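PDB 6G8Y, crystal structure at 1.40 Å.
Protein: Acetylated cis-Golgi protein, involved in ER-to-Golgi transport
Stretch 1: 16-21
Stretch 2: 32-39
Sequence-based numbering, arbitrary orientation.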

# COMPACT_ATOMS: atom_id res chain seq x y z
N LEU A 16 6.63 8.91 -2.86
CA LEU A 16 5.58 8.22 -3.59
C LEU A 16 4.95 7.16 -2.71
O LEU A 16 5.66 6.44 -2.01
CB LEU A 16 6.16 7.55 -4.82
CG LEU A 16 6.79 8.51 -5.82
CD1 LEU A 16 7.25 7.72 -7.03
CD2 LEU A 16 5.89 9.67 -6.21
N ARG A 17 3.61 7.08 -2.75
CA ARG A 17 2.86 6.02 -2.06
C ARG A 17 1.86 5.37 -3.02
O ARG A 17 1.59 5.89 -4.07
CB ARG A 17 2.14 6.59 -0.83
CG ARG A 17 3.08 7.08 0.29
CD ARG A 17 3.95 5.98 0.88
NE ARG A 17 4.78 6.48 1.98
CZ ARG A 17 5.98 7.02 1.85
NH1 ARG A 17 6.60 7.13 0.67
NH2 ARG A 17 6.62 7.44 2.94
N ILE A 18 1.37 4.20 -2.66
CA ILE A 18 0.37 3.49 -3.43
C ILE A 18 -0.95 3.62 -2.67
O ILE A 18 -0.99 3.50 -1.43
CB ILE A 18 0.77 2.02 -3.63
CG1 ILE A 18 2.20 1.96 -4.19
CG2 ILE A 18 -0.23 1.31 -4.56
CD1 ILE A 18 2.82 0.59 -4.29
N VAL A 19 -2.02 3.90 -3.40
CA VAL A 19 -3.36 4.03 -2.82
C VAL A 19 -4.36 3.10 -3.51
O VAL A 19 -4.10 2.67 -4.63
CB VAL A 19 -3.87 5.49 -2.88
CG1 VAL A 19 -2.91 6.37 -2.07
CG2 VAL A 19 -4.01 5.98 -4.31
N TRP A 20 -5.48 2.83 -2.84
CA TRP A 20 -6.61 2.07 -3.38
C TRP A 20 -7.71 3.06 -3.73
O TRP A 20 -8.17 3.78 -2.84
CB TRP A 20 -7.14 1.09 -2.31
CG TRP A 20 -8.31 0.30 -2.74
CD1 TRP A 20 -9.61 0.67 -2.66
CD2 TRP A 20 -8.29 -1.01 -3.30
NE1 TRP A 20 -10.41 -0.33 -3.14
CE2 TRP A 20 -9.63 -1.36 -3.57
CE3 TRP A 20 -7.28 -1.89 -3.65
CZ2 TRP A 20 -9.97 -2.58 -4.13
CZ3 TRP A 20 -7.62 -3.10 -4.21
CH2 TRP A 20 -8.95 -3.43 -4.45
N VAL A 21 -8.17 3.08 -4.96
CA VAL A 21 -9.18 4.05 -5.39
C VAL A 21 -10.37 3.26 -5.89
O VAL A 21 -10.23 2.34 -6.67
CB VAL A 21 -8.66 5.00 -6.49
CG1 VAL A 21 -7.47 5.81 -6.01
CG2 VAL A 21 -8.27 4.26 -7.77
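Stretch 2 32-39: FDYIVGFN

Stretch 2 is a strand from Asp33 to Phe38, extended except at Val36, where psi is -15° and the backbone kinks; it meets stretch 1 along a short antiparallel seam. The register is fixed by the Val19–Tyr34 pair, a non-hydrogen-bonded bridge with CA atoms 4.4 Å apart. Two backbone hydrogen bonds flank it: Trp20 N donates to Asp33 O at 2.8 Å with an N-H...O angle of 171°, and Ile35 N donates to Ile18 O at 2.9 Å and 156°. The pairing does not persist along the whole strand; measured end to end, CA 17 to 20 against CA 33 to 38, the two directions lie 102° apart. Beyond the seam a water spans the gap, accepting from Ile18 N at 2.9 Å and donating to Ile35 O at 2.8 Å.

Ile35 is the main bump of stretch 2. Its CA-to-CB bond points toward stretch 1, and its m,m side chain fits between Ile18 and Trp20: Ile35 CG1 lies 3.7 Å from Ile18 CG2, while Ile35 CD1 reaches to 3.8 Å from Trp20 CB. With 75 Å² covered on each of Ile18 and Ile35, this pair contributes heavily to the 403 Å² buried in total. Farther along, Phe38 starts sideways but its ring end comes nearer, so that Ile18 CD1 meets the ring edge, 4.2 Å from Phe38 CZ.

At Val19 and Tyr34 the side chains diverge, yet Val19 CG1 still lies 3.8 Å from Tyr34 CD1, and Arg17 CB approaches the edge of the same ring at 4.2 Å from Tyr34 CE1. The Arg17 side chain then leads away, and its NH1 bonds back to Leu16 O at 2.9 Å. Asp33 CB stands 4.0 Å from Trp20 CB, whereas the indole extends away from stretch 2. Val36 points away and makes no contact.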

# COMPACT_ATOMS: atom_id res chain seq x y z
N PHE A 32 -9.63 8.11 1.77
CA PHE A 32 -8.19 8.12 1.43
C PHE A 32 -7.52 6.85 1.92
O PHE A 32 -7.04 6.77 3.05
CB PHE A 32 -7.56 9.38 2.01
CG PHE A 32 -8.27 10.62 1.56
CD1 PHE A 32 -8.13 11.06 0.26
CD2 PHE A 32 -9.14 11.29 2.42
CE1 PHE A 32 -8.82 12.19 -0.18
CE2 PHE A 32 -9.82 12.42 2.00
CZ PHE A 32 -9.66 12.87 0.69
N ASP A 33 -7.54 5.85 1.06
CA ASP A 33 -7.19 4.48 1.41
C ASP A 33 -5.76 4.22 0.93
O ASP A 33 -5.52 4.00 -0.25
CB ASP A 33 -8.15 3.50 0.74
CG ASP A 33 -9.54 3.49 1.37
OD1 ASP A 33 -9.68 3.82 2.56
OD2 ASP A 33 -10.51 3.11 0.66
N TYR A 34 -4.81 4.26 1.87
CA TYR A 34 -3.41 4.00 1.54
C TYR A 34 -3.16 2.50 1.56
O TYR A 34 -3.66 1.80 2.44
CB TYR A 34 -2.49 4.64 2.58
CG TYR A 34 -2.31 6.11 2.39
CD1 TYR A 34 -1.41 6.58 1.43
CD2 TYR A 34 -2.98 7.02 3.19
CE1 TYR A 34 -1.20 7.93 1.26
CE2 TYR A 34 -2.78 8.39 3.02
CZ TYR A 34 -1.88 8.83 2.05
OH TYR A 34 -1.65 10.17 1.86
N ILE A 35 -2.37 2.02 0.60
CA ILE A 35 -1.83 0.67 0.68
C ILE A 35 -0.67 0.68 1.65
O ILE A 35 0.33 1.35 1.42
CB ILE A 35 -1.31 0.15 -0.67
CG1 ILE A 35 -2.37 0.23 -1.75
CG2 ILE A 35 -0.81 -1.27 -0.52
CD1 ILE A 35 -3.70 -0.26 -1.31
N VAL A 36 -0.82 -0.09 2.73
CA VAL A 36 0.24 -0.21 3.73
C VAL A 36 0.95 -1.57 3.71
O VAL A 36 2.03 -1.72 4.29
CB VAL A 36 -0.29 0.15 5.14
CG1 VAL A 36 -0.69 1.62 5.16
CG2 VAL A 36 -1.45 -0.73 5.59
N GLY A 37 0.37 -2.55 3.03
CA GLY A 37 1.00 -3.84 2.94
C GLY A 37 0.48 -4.64 1.76
O GLY A 37 -0.60 -4.36 1.22
N PHE A 38 1.25 -5.66 1.43
CA PHE A 38 0.84 -6.70 0.50
C PHE A 38 1.04 -8.01 1.20
O PHE A 38 2.13 -8.23 1.75
CB PHE A 38 1.69 -6.68 -0.78
CG PHE A 38 1.52 -5.43 -1.62
CD1 PHE A 38 0.29 -5.11 -2.16
CD2 PHE A 38 2.60 -4.59 -1.93
CE1 PHE A 38 0.12 -3.99 -2.93
CE2 PHE A 38 2.43 -3.46 -2.73
CZ PHE A 38 1.19 -3.17 -3.22
N ASN A 39 0.02 -8.88 1.23
CA ASN A 39 0.18 -10.21 1.82
C ASN A 39 0.70 -10.14 3.27
O ASN A 39 1.53 -10.96 3.66
CB ASN A 39 1.11 -11.03 0.90
CG ASN A 39 1.11 -12.52 1.21
OD1 ASN A 39 0.09 -13.07 1.60
ND2 ASN A 39 2.25 -13.17 1.01
O HOH W 1 2.02 2.96 -0.16